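Local coordinates for O-methyltransferase (Burkholderia thailandensis, PDB 3MCZ), which probably transfers methyl groups from S-adenosyl-L-methionine to oxygen atoms of an acceptor, and probably works as a dimer, at residues Asp169-Ser172 against Val176-Arg179; Gln196-His201 against Gly228-Phe233; Asp250-Asn255 against Gly271-Leu276; Leu254-His259 against Gly339-Leu344. One frame throughout, in Å; residues are numbered along the deposited sequence.

All four contacts lie around one mixed seven-stranded sheet of the Rossmann-like methyltransferase fold. Contact 1 comes first in the chain and joins the last turn of helix 150-172 to the loop before strand 182-186. Contact 2 follows, between helix 192-200 and edge strand 231-235. Its centre is about 13 Å from that of contact 1, and the two touch through S172 and H201. Contacts 3 and 4 both start from strand 251-255 and share L254 and N255. Their centres are about 14 Å apart. Contact 3 covers the strand with helix 263-275. Contact 4 joins the loop beyond it to strand 341-347. Together they hold helices and loops to this probable cofactor-binding sheet.

Contact 1: Asp169-Ser172 against Val176-Arg179; sequences DVVS and VFAR
S172 and F177 bring the two backbones closest, with 7.9 Å between the CA atom of S172 and the CA atom of F177, as the chain passes from helix 150-172 into the loop 176-179. F177 points back at the helix and carries the contact. Its ring presents an edge to the backbone of V171. Atom CE2 of F177 lies 3.2 Å from V171 O, and this oxygen sits near the plane of the ring. The polarised C-H groups of an aromatic edge suit a carbonyl oxygen, so the approach is probably mildly favourable. CD2 of the same ring is 3.7 Å from V171 O. The apolar part is small: V171 CG1 meets F177 CE2 at 4.2 Å. F177 CG is anti to the carbonyl carbon (chi1 -70°), which carries the ring back to the helix. CG2 of V176, the preceding residue, lies 4.0 Å above the centre of one ring face. The segments belong to the Rossmann-like domain, and the loop leads from helix 150-172 into strand 182-186 of its central sheet. F177 packs between this connection and the sheet, touching V197 of helix 192-200, V251 and M253 (modelled as selenomethionine) of strand 251-255, and L284 of strand 281-288. Within the helix, S172 OG donates to D169 O at 2.9 Å. The hydroxyl approaches from above the carbonyl plane, 38° out of it. S172 O takes a hydrogen bond from H201 NE2, which ties this end of the helix to the end of helix 192-200.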
loop_
_atom_site.group_PDB
_atom_site.type_symbol
_atom_site.label_atom_id
_atom_site.label_comp_id
_atom_site.label_asym_id
_atom_site.label_seq_id
_atom_site.Cartn_x
_atom_site.Cartn_y
_atom_site.Cartn_z
ATOM N N ASP A 169 -18.439 13.885 18.717
ATOM C CA ASP A 169 -18.961 15.245 18.875
ATOM C C ASP A 169 -20.416 15.351 18.407
ATOM O O ASP A 169 -21.225 15.992 19.072
ATOM C CB ASP A 169 -18.078 16.240 18.118
ATOM C CG ASP A 169 -16.603 16.148 18.525
ATOM O OD1 ASP A 169 -16.327 15.732 19.678
ATOM O OD2 ASP A 169 -15.725 16.485 17.698
ATOM N N VAL A 170 -20.763 14.669 17.313
ATOM C CA VAL A 170 -22.150 14.650 16.827
ATOM C C VAL A 170 -23.079 13.875 17.740
ATOM O O VAL A 170 -24.158 14.352 18.088
ATOM C CB VAL A 170 -22.253 14.107 15.397
ATOM C CG1 VAL A 170 -23.712 13.853 15.022
ATOM C CG2 VAL A 170 -21.598 15.076 14.423
ATOM N N VAL A 171 -22.660 12.690 18.176
ATOM C CA VAL A 171 -23.481 11.909 19.094
ATOM C C VAL A 171 -23.760 12.683 20.389
ATOM O O VAL A 171 -24.895 12.702 20.891
ATOM C CB VAL A 171 -22.818 10.533 19.398
ATOM C CG1 VAL A 171 -23.486 9.827 20.562
ATOM C CG2 VAL A 171 -22.879 9.671 18.156
ATOM N N SER A 172 -22.737 13.342 20.928
ATOM C CA SER A 172 -22.912 14.036 22.208
ATOM C C SER A 172 -23.936 15.185 22.144
ATOM O O SER A 172 -24.523 15.519 23.178
ATOM C CB SER A 172 -21.576 14.558 22.739
ATOM O OG SER A 172 -21.112 15.596 21.917
ATOM N N VAL A 176 -31.786 13.465 22.117
ATOM C CA VAL A 176 -32.317 12.405 22.944
ATOM C C VAL A 176 -31.698 12.408 24.344
ATOM O O VAL A 176 -32.221 11.756 25.228
ATOM C CB VAL A 176 -32.107 11.006 22.313
ATOM C CG1 VAL A 176 -32.830 10.918 20.947
ATOM C CG2 VAL A 176 -30.579 10.649 22.240
ATOM N N PHE A 177 -30.584 13.114 24.529
ATOM C CA PHE A 177 -29.875 13.118 25.821
ATOM C C PHE A 177 -30.386 14.160 26.802
ATOM O O PHE A 177 -30.241 13.961 27.990
ATOM C CB PHE A 177 -28.362 13.299 25.626
ATOM C CG PHE A 177 -27.697 12.106 24.999
ATOM C CD1 PHE A 177 -27.674 10.882 25.653
ATOM C CD2 PHE A 177 -27.131 12.191 23.733
ATOM C CE1 PHE A 177 -27.118 9.777 25.061
ATOM C CE2 PHE A 177 -26.536 11.058 23.139
ATOM C CZ PHE A 177 -26.518 9.860 23.803
ATOM N N ALA A 178 -31.037 15.224 26.307
ATOM C CA ALA A 178 -31.345 16.421 27.114
ATOM C C ALA A 178 -32.283 16.083 28.284
ATOM O O ALA A 178 -32.093 16.591 29.369
ATOM C CB ALA A 178 -31.990 17.528 26.233
ATOM N N ARG A 179 -33.259 15.193 28.059
ATOM C CA ARG A 179 -34.228 14.820 29.091
ATOM C C ARG A 179 -34.037 13.373 29.587
ATOM O O ARG A 179 -34.872 12.845 30.330
ATOM C CB ARG A 179 -35.660 14.996 28.576
ATOM C CG ARG A 179 -36.064 16.403 28.099
ATOM C CD ARG A 179 -36.386 17.342 29.221
ATOM N NE ARG A 179 -36.901 18.647 28.753
ATOM C CZ ARG A 179 -36.919 19.767 29.491
ATOM N NH1 ARG A 179 -36.458 19.764 30.750
ATOM N NH2 ARG A 179 -37.400 20.907 28.980
#

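Contact 2: Gln196-His201 against Gly228-Phe233; sequences QVLRRH and GGRVEF
L198 O is gripped from opposite faces of its carbonyl plane by R230 NH2 and by the backbone N of H201. R230 NH2 donates to L198 O at 3.0 Å with an N-H...O angle of 141°. H201 N reaches L198 O at 3.2 Å. R230 NH1 adds a weak bond to L198 O at 3.3 Å. The same NH2 also makes a weak bond to H201 O at 3.0 Å, with the oxygen at the guanidinium edge. L204 O is a third acceptor for R230 NH2. With two hydrogens for three carbonyl oxygens, this nitrogen probably shares one between them. R230 thus binds carbonyls at the C-terminal end of helix 192-200. Its positive charge would probably be favoured there by the negative end of the helix dipole. In the Rossmann-like fold this helix leads into strand 205-210, and R230 stands just before strand 231-235, the parallel neighbour of that strand. The arginine reaches the helix by bending at chi3 (60°). The L198 and R230 side chains run past one another in opposite senses. CB of L198 covers one face of the guanidinium and lies 3.7 Å from R230 NH2. A water bridges the two segments: it donates to R199 O at 2.9 Å and accepts from R230 NH1 at 3.0 Å. L198 also faces V231, which packs on I222 and I208, but the modelled approach of their methyl groups is too short to be reliable.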
loop_
_atom_site.group_PDB
_atom_site.type_symbol
_atom_site.label_atom_id
_atom_site.label_comp_id
_atom_site.label_asym_id
_atom_site.label_seq_id
_atom_site.Cartn_x
_atom_site.Cartn_y
_atom_site.Cartn_z
ATOM N N GLN A 196 -17.997 11.521 26.614
ATOM C CA GLN A 196 -18.230 12.849 26.078
ATOM C C GLN A 196 -19.696 13.240 26.243
ATOM O O GLN A 196 -20.003 14.407 26.468
ATOM C CB GLN A 196 -17.808 12.930 24.611
ATOM C CG GLN A 196 -16.322 13.123 24.424
ATOM C CD GLN A 196 -15.956 14.576 24.222
ATOM O OE1 GLN A 196 -15.647 14.999 23.106
ATOM N NE2 GLN A 196 -16.002 15.354 25.292
ATOM N N VAL A 197 -20.581 12.263 26.123
ATOM C CA VAL A 197 -22.016 12.460 26.329
ATOM C C VAL A 197 -22.241 12.874 27.803
ATOM O O VAL A 197 -22.905 13.854 28.058
ATOM C CB VAL A 197 -22.831 11.175 26.004
ATOM C CG1 VAL A 197 -24.287 11.315 26.487
ATOM C CG2 VAL A 197 -22.820 10.867 24.454
ATOM N N LEU A 198 -21.652 12.150 28.758
ATOM C CA LEU A 198 -21.834 12.496 30.180
ATOM C C LEU A 198 -21.259 13.880 30.524
ATOM O O LEU A 198 -21.846 14.601 31.316
ATOM C CB LEU A 198 -21.275 11.402 31.095
ATOM C CG LEU A 198 -22.255 10.285 31.532
ATOM C CD1 LEU A 198 -23.149 9.831 30.373
ATOM C CD2 LEU A 198 -21.527 9.094 32.185
ATOM N N ARG A 199 -20.154 14.275 29.904
ATOM C CA ARG A 199 -19.518 15.563 30.210
ATOM C C ARG A 199 -20.446 16.710 29.913
ATOM O O ARG A 199 -20.546 17.668 30.678
ATOM C CB ARG A 199 -18.261 15.763 29.367
ATOM C CG ARG A 199 -17.035 15.002 29.882
ATOM C CD ARG A 199 -15.845 15.934 30.135
ATOM N NE ARG A 199 -14.857 15.865 29.052
ATOM C CZ ARG A 199 -14.829 16.657 27.975
ATOM N NH1 ARG A 199 -13.868 16.476 27.071
ATOM N NH2 ARG A 199 -15.732 17.633 27.794
ATOM N N ARG A 200 -21.156 16.557 28.801
ATOM C CA ARG A 200 -22.018 17.573 28.259
ATOM C C ARG A 200 -23.394 17.614 28.953
ATOM O O ARG A 200 -24.097 18.623 28.898
ATOM C CB ARG A 200 -22.170 17.268 26.764
ATOM C CG ARG A 200 -23.341 17.878 26.143
ATOM C CD ARG A 200 -23.068 18.388 24.785
ATOM N NE ARG A 200 -23.919 19.534 24.477
ATOM C CZ ARG A 200 -24.019 20.053 23.254
ATOM N NH1 ARG A 200 -24.826 21.098 23.045
ATOM N NH2 ARG A 200 -23.309 19.539 22.242
ATOM N N HIS A 201 -23.770 16.504 29.569
ATOM C CA HIS A 201 -25.103 16.315 30.134
ATOM C C HIS A 201 -24.993 15.863 31.587
ATOM O O HIS A 201 -25.011 14.663 31.874
ATOM C CB HIS A 201 -25.882 15.280 29.299
ATOM C CG HIS A 201 -26.147 15.709 27.882
ATOM N ND1 HIS A 201 -27.129 16.617 27.537
ATOM C CD2 HIS A 201 -25.536 15.363 26.723
ATOM C CE1 HIS A 201 -27.126 16.786 26.223
ATOM N NE2 HIS A 201 -26.165 16.048 25.711
ATOM N N GLY A 228 -15.808 9.299 37.555
ATOM C CA GLY A 228 -15.749 8.168 38.468
ATOM C C GLY A 228 -17.073 7.725 39.062
ATOM O O GLY A 228 -17.446 6.556 38.948
ATOM N N GLY A 229 -17.792 8.648 39.679
ATOM C CA GLY A 229 -19.059 8.289 40.299
ATOM C C GLY A 229 -20.256 8.238 39.358
ATOM O O GLY A 229 -21.375 8.103 39.821
ATOM N N ARG A 230 -20.047 8.360 38.051
ATOM C CA ARG A 230 -21.191 8.459 37.123
ATOM C C ARG A 230 -21.295 7.311 36.123
ATOM O O ARG A 230 -22.320 7.193 35.431
ATOM C CB ARG A 230 -21.133 9.796 36.405
ATOM C CG ARG A 230 -21.316 10.968 37.377
ATOM C CD ARG A 230 -21.188 12.295 36.672
ATOM N NE ARG A 230 -22.189 12.405 35.626
ATOM C CZ ARG A 230 -22.161 13.277 34.620
ATOM N NH1 ARG A 230 -21.132 14.111 34.466
ATOM N NH2 ARG A 230 -23.140 13.277 33.734
ATOM N N VAL A 231 -20.230 6.501 36.035
ATOM C CA VAL A 231 -20.132 5.391 35.085
ATOM C C VAL A 231 -19.736 4.137 35.835
ATOM O O VAL A 231 -18.888 4.170 36.747
ATOM C CB VAL A 231 -19.112 5.677 33.938
ATOM C CG1 VAL A 231 -19.133 4.575 32.886
ATOM C CG2 VAL A 231 -19.429 6.966 33.252
ATOM N N GLU A 232 -20.383 3.027 35.501
ATOM C CA GLU A 232 -19.959 1.699 35.984
ATOM C C GLU A 232 -19.620 0.819 34.771
ATOM O O GLU A 232 -20.334 0.854 33.767
ATOM C CB GLU A 232 -21.077 0.979 36.734
ATOM C CG GLU A 232 -21.401 1.408 38.106
ATOM C CD GLU A 232 -22.152 0.291 38.875
ATOM O OE1 GLU A 232 -21.518 -0.726 39.272
ATOM O OE2 GLU A 232 -23.380 0.437 39.083
ATOM N N PHE A 233 -18.573 -0.001 34.899
ATOM C CA PHE A 233 -18.214 -0.972 33.867
ATOM C C PHE A 233 -18.760 -2.341 34.224
ATOM O O PHE A 233 -18.649 -2.753 35.352
ATOM C CB PHE A 233 -16.705 -1.098 33.716
ATOM C CG PHE A 233 -16.293 -2.014 32.584
ATOM C CD1 PHE A 233 -16.119 -3.373 32.795
ATOM C CD2 PHE A 233 -16.096 -1.513 31.317
ATOM C CE1 PHE A 233 -15.742 -4.218 31.761
ATOM C CE2 PHE A 233 -15.729 -2.342 30.272
ATOM C CZ PHE A 233 -15.543 -3.706 30.496
HETATM O O HOH W 1 -20.508 16.808 33.414
#

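Contact 3: Asp250-Asn255 against Gly271-Leu276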
loop_
_atom_site.group_PDB
_atom_site.type_symbol
_atom_site.label_atom_id
_atom_site.label_comp_id
_atom_site.label_asym_id
_atom_site.label_seq_id
_atom_site.Cartn_x
_atom_site.Cartn_y
_atom_site.Cartn_z
ATOM N N ASP A 250 -32.609 4.997 29.408
ATOM C CA ASP A 250 -33.269 5.933 28.497
ATOM C C ASP A 250 -32.644 5.944 27.097
ATOM O O ASP A 250 -33.347 6.125 26.101
ATOM C CB ASP A 250 -33.220 7.331 29.093
ATOM C CG ASP A 250 -33.986 7.415 30.404
ATOM O OD1 ASP A 250 -35.107 6.860 30.436
ATOM O OD2 ASP A 250 -33.455 7.978 31.407
ATOM N N VAL A 251 -31.330 5.794 27.051
ATOM C CA VAL A 251 -30.566 5.712 25.823
ATOM C C VAL A 251 -29.607 4.530 25.854
ATOM O O VAL A 251 -28.856 4.316 26.815
ATOM C CB VAL A 251 -29.799 7.020 25.478
ATOM C CG1 VAL A 251 -29.083 6.869 24.105
ATOM C CG2 VAL A 251 -30.725 8.209 25.444
ATOM N N VAL A 252 -29.665 3.706 24.802
ATOM C CA VAL A 252 -28.812 2.534 24.680
ATOM C C VAL A 252 -28.013 2.734 23.404
ATOM O O VAL A 252 -28.567 3.103 22.381
ATOM C CB VAL A 252 -29.659 1.227 24.614
ATOM C CG1 VAL A 252 -28.780 -0.016 24.376
ATOM C CG2 VAL A 252 -30.545 1.099 25.888
HETATM N N MSE A 253 -26.699 2.506 23.443
HETATM C CA MSE A 253 -25.883 2.771 22.269
HETATM C C MSE A 253 -25.159 1.507 21.805
HETATM O O MSE A 253 -24.634 0.779 22.620
HETATM C CB MSE A 253 -24.851 3.863 22.568
HETATM C CG MSE A 253 -25.421 5.106 23.143
HETATM SE SE MSE A 253 -24.182 6.586 23.185
HETATM C CE MSE A 253 -23.052 5.991 24.548
ATOM N N LEU A 254 -25.142 1.325 20.491
ATOM C CA LEU A 254 -24.371 0.319 19.771
ATOM C C LEU A 254 -23.539 1.062 18.730
ATOM O O LEU A 254 -23.949 1.181 17.584
ATOM C CB LEU A 254 -25.303 -0.615 19.024
ATOM C CG LEU A 254 -25.844 -1.857 19.694
ATOM C CD1 LEU A 254 -26.901 -2.476 18.768
ATOM C CD2 LEU A 254 -24.711 -2.904 20.051
ATOM N N ASN A 255 -22.378 1.569 19.113
ATOM C CA ASN A 255 -21.667 2.485 18.227
ATOM C C ASN A 255 -20.538 1.769 17.509
ATOM O O ASN A 255 -19.633 1.272 18.165
ATOM C CB ASN A 255 -21.112 3.660 19.027
ATOM C CG ASN A 255 -22.207 4.573 19.547
ATOM O OD1 ASN A 255 -22.119 5.081 20.669
ATOM N ND2 ASN A 255 -23.260 4.757 18.746
ATOM N N GLY A 271 -31.984 -6.775 18.730
ATOM C CA GLY A 271 -33.148 -7.073 19.543
ATOM C C GLY A 271 -32.968 -6.936 21.052
ATOM O O GLY A 271 -33.822 -6.382 21.748
ATOM N N HIS A 272 -31.863 -7.461 21.556
ATOM C CA HIS A 272 -31.566 -7.376 22.970
ATOM C C HIS A 272 -31.382 -5.908 23.369
ATOM O O HIS A 272 -31.865 -5.475 24.426
ATOM C CB HIS A 272 -30.281 -8.123 23.278
ATOM C CG HIS A 272 -30.375 -9.605 23.083
ATOM N ND1 HIS A 272 -29.278 -10.383 22.784
ATOM C CD2 HIS A 272 -31.429 -10.444 23.137
ATOM C CE1 HIS A 272 -29.654 -11.643 22.658
ATOM N NE2 HIS A 272 -30.959 -11.702 22.849
ATOM N N ALA A 273 -30.666 -5.174 22.532
ATOM C CA ALA A 273 -30.395 -3.762 22.769
ATOM C C ALA A 273 -31.684 -2.980 22.851
ATOM O O ALA A 273 -31.877 -2.159 23.764
ATOM C CB ALA A 273 -29.506 -3.168 21.668
ATOM N N ALA A 274 -32.550 -3.235 21.885
ATOM C CA ALA A 274 -33.825 -2.551 21.807
ATOM C C ALA A 274 -34.635 -2.858 23.084
ATOM O O ALA A 274 -35.277 -1.974 23.621
ATOM C CB ALA A 274 -34.575 -2.980 20.578
ATOM N N GLY A 275 -34.577 -4.099 23.563
ATOM C CA GLY A 275 -35.300 -4.476 24.779
ATOM C C GLY A 275 -34.865 -3.674 26.014
ATOM O O GLY A 275 -35.629 -3.521 26.973
ATOM N N LEU A 276 -33.644 -3.134 25.994
ATOM C CA LEU A 276 -33.166 -2.317 27.126
ATOM C C LEU A 276 -33.738 -0.891 27.136
ATOM O O LEU A 276 -33.652 -0.209 28.164
ATOM C CB LEU A 276 -31.649 -2.226 27.131
ATOM C CG LEU A 276 -30.771 -3.462 27.368
ATOM C CD1 LEU A 276 -29.360 -3.051 27.102
ATOM C CD2 LEU A 276 -30.954 -3.900 28.797
#
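V252 sets CG1 anti to its backbone N (chi1 176°), and this turns CG1 to A273 and CG2 to L276. CG1 faces the helix backbone. It lies 3.8 Å from A273 O and 4.2 Å from A273 CB. CG2 of V252 turns to the next turn of chain and meets L276 CB at 3.7 Å. The L276 side chain crosses that of V252 at about a right angle. Its CG stands beside its own backbone N (chi1 -65°), and its CD1 comes within 4.1 Å of V252 CG1. L276 thus touches both methyls of V252, CG2 through its CB and CG1 through its CD1. L254, two residues along the strand, touches with CD1, which meets A273 CB at 4.0 Å. The small A273 lies between V252 and L254 and lets the helix backbone come close, with 6.8 Å between the CA atom of V252 and the CA atom of A273. The polar atom nearest the valine is not left without a partner: A273 O accepts L276 N at 3.0 Å. The contact is otherwise apolar, and its four touching residues are buried. V252 and L254 point to the helix, while V251 and M253 alternate to the other face of the sheet. This is the packing of a beta-alpha-beta crossover, in which strand 251-255 is followed by helix 263-275 and then by the parallel strand 281-288. V252 and A273 also touch L186 of strand 182-186 and L283 of strand 281-288, so the helix rests across three adjacent strands.

Contact 4: Leu254-His259 against Gly339-Leu344; sequences LNDCLH and GRYTLL
D256 and Y341 meet with the carboxylate at the edge of the tyrosine ring. OD1 of D256 lies in the plane of the ring, 3.3 Å from Y341 CE2 and 3.0 Å from Y341 OH. The carboxylate and ring planes stand 88° apart, so the acid is turned crosswise to the phenol instead of lying flat on it. A water sits 2.7 Å from D256 OD2 and is hydrogen-bonded to Y341 OH at 2.8 Å. The aspartate reaches the ring because its CG is anti to the backbone N (chi1 -161°). Its backbone has positive phi (56°), at the corner where the chain leaves strand 251-255. A backbone hydrogen bond of D256 with L286 fixes this corner to strand 281-288. Y341 begins strand 341-347 and also packs on M288. In the Rossmann-like fold of these enzymes the C-terminal ends of the parallel strands line the cofactor and substrate cleft, and D256 follows such an end. The pair is partly buried. The water donates a hydrogen bond to D256 OD2, so that oxygen serves as acceptor, and the water links carboxylate and phenol into one small polar network.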
loop_
_atom_site.group_PDB
_atom_site.type_symbol
_atom_site.label_atom_id
_atom_site.label_comp_id
_atom_site.label_asym_id
_atom_site.label_seq_id
_atom_site.Cartn_x
_atom_site.Cartn_y
_atom_site.Cartn_z
ATOM N N LEU A 254 -25.142 1.325 20.491
ATOM C CA LEU A 254 -24.371 0.319 19.771
ATOM C C LEU A 254 -23.539 1.062 18.730
ATOM O O LEU A 254 -23.949 1.181 17.584
ATOM C CB LEU A 254 -25.303 -0.615 19.024
ATOM C CG LEU A 254 -25.844 -1.857 19.694
ATOM C CD1 LEU A 254 -26.901 -2.476 18.768
ATOM C CD2 LEU A 254 -24.711 -2.904 20.051
ATOM N N ASN A 255 -22.378 1.569 19.113
ATOM C CA ASN A 255 -21.667 2.485 18.227
ATOM C C ASN A 255 -20.538 1.769 17.509
ATOM O O ASN A 255 -19.633 1.272 18.165
ATOM C CB ASN A 255 -21.112 3.660 19.027
ATOM C CG ASN A 255 -22.207 4.573 19.547
ATOM O OD1 ASN A 255 -22.119 5.081 20.669
ATOM N ND2 ASN A 255 -23.260 4.757 18.746
ATOM N N ASP A 256 -20.636 1.667 16.171
ATOM C CA ASP A 256 -19.516 1.246 15.320
ATOM C C ASP A 256 -18.998 -0.109 15.788
ATOM O O ASP A 256 -17.783 -0.280 15.928
ATOM C CB ASP A 256 -18.423 2.331 15.394
ATOM C CG ASP A 256 -17.406 2.292 14.250
ATOM O OD1 ASP A 256 -17.687 1.748 13.159
ATOM O OD2 ASP A 256 -16.304 2.876 14.460
ATOM N N CYS A 257 -19.920 -1.066 16.006
ATOM C CA CYS A 257 -19.599 -2.412 16.518
ATOM C C CYS A 257 -20.401 -3.561 15.912
ATOM O O CYS A 257 -20.048 -4.727 16.109
ATOM C CB CYS A 257 -19.762 -2.470 18.037
ATOM S SG CYS A 257 -21.495 -2.162 18.577
ATOM N N LEU A 258 -21.481 -3.279 15.179
ATOM C CA LEU A 258 -22.267 -4.383 14.602
ATOM C C LEU A 258 -21.511 -5.221 13.566
ATOM O O LEU A 258 -21.859 -6.403 13.311
ATOM C CB LEU A 258 -23.602 -3.871 14.038
ATOM C CG LEU A 258 -24.728 -3.550 15.047
ATOM C CD1 LEU A 258 -25.891 -2.944 14.272
ATOM C CD2 LEU A 258 -25.198 -4.767 15.850
ATOM N N HIS A 259 -20.436 -4.659 13.014
ATOM C CA HIS A 259 -19.656 -5.345 12.034
ATOM C C HIS A 259 -18.728 -6.448 12.588
ATOM O O HIS A 259 -18.022 -7.064 11.811
ATOM C CB HIS A 259 -18.858 -4.351 11.190
ATOM C CG HIS A 259 -18.044 -3.406 12.002
ATOM N ND1 HIS A 259 -18.451 -2.123 12.276
ATOM C CD2 HIS A 259 -16.870 -3.581 12.652
ATOM C CE1 HIS A 259 -17.555 -1.536 13.050
ATOM N NE2 HIS A 259 -16.575 -2.394 13.279
ATOM N N GLY A 339 -20.736 12.195 7.805
ATOM C CA GLY A 339 -19.765 11.870 6.774
ATOM C C GLY A 339 -20.106 10.510 6.135
ATOM O O GLY A 339 -21.194 10.316 5.627
ATOM N N ARG A 340 -19.185 9.565 6.220
ATOM C CA ARG A 340 -19.375 8.216 5.682
ATOM C C ARG A 340 -20.192 7.267 6.586
ATOM O O ARG A 340 -20.347 6.069 6.265
ATOM C CB ARG A 340 -17.996 7.589 5.415
ATOM C CG ARG A 340 -17.188 7.232 6.666
ATOM C CD ARG A 340 -15.865 6.493 6.314
ATOM N NE ARG A 340 -14.773 7.381 5.907
ATOM C CZ ARG A 340 -13.690 6.988 5.224
ATOM N NH1 ARG A 340 -12.752 7.868 4.895
ATOM N NH2 ARG A 340 -13.549 5.721 4.842
ATOM N N TYR A 341 -20.633 7.782 7.730
ATOM C CA TYR A 341 -21.408 7.035 8.706
ATOM C C TYR A 341 -22.877 7.447 8.705
ATOM O O TYR A 341 -23.242 8.579 8.345
ATOM C CB TYR A 341 -20.770 7.188 10.105
ATOM C CG TYR A 341 -19.599 6.289 10.356
ATOM C CD1 TYR A 341 -18.316 6.603 9.905
ATOM C CD2 TYR A 341 -19.770 5.106 11.039
ATOM C CE1 TYR A 341 -17.226 5.723 10.147
ATOM C CE2 TYR A 341 -18.724 4.245 11.274
ATOM C CZ TYR A 341 -17.464 4.541 10.819
ATOM O OH TYR A 341 -16.459 3.622 11.103
ATOM N N THR A 342 -23.730 6.503 9.098
ATOM C CA THR A 342 -25.116 6.766 9.405
ATOM C C THR A 342 -25.338 6.487 10.896
ATOM O O THR A 342 -24.965 5.425 11.411
ATOM C CB THR A 342 -26.066 5.874 8.551
ATOM O OG1 THR A 342 -25.855 6.158 7.151
ATOM C CG2 THR A 342 -27.578 6.091 8.896
ATOM N N LEU A 343 -25.998 7.425 11.547
ATOM C CA LEU A 343 -26.516 7.257 12.890
ATOM C C LEU A 343 -28.008 6.951 12.790
ATOM O O LEU A 343 -28.795 7.736 12.217
ATOM C CB LEU A 343 -26.252 8.507 13.734
ATOM C CG LEU A 343 -26.749 8.427 15.187
ATOM C CD1 LEU A 343 -25.981 7.357 16.022
ATOM C CD2 LEU A 343 -26.613 9.816 15.835
ATOM N N LEU A 344 -28.376 5.764 13.235
ATOM C CA LEU A 344 -29.771 5.350 13.294
ATOM C C LEU A 344 -30.242 5.554 14.713
ATOM O O LEU A 344 -29.509 5.243 15.671
ATOM C CB LEU A 344 -29.944 3.885 12.885
ATOM C CG LEU A 344 -29.557 3.528 11.447
ATOM C CD1 LEU A 344 -29.568 1.937 11.314
ATOM C CD2 LEU A 344 -30.499 4.180 10.453
HETATM O O HOH W 2 -14.835 1.775 12.446
#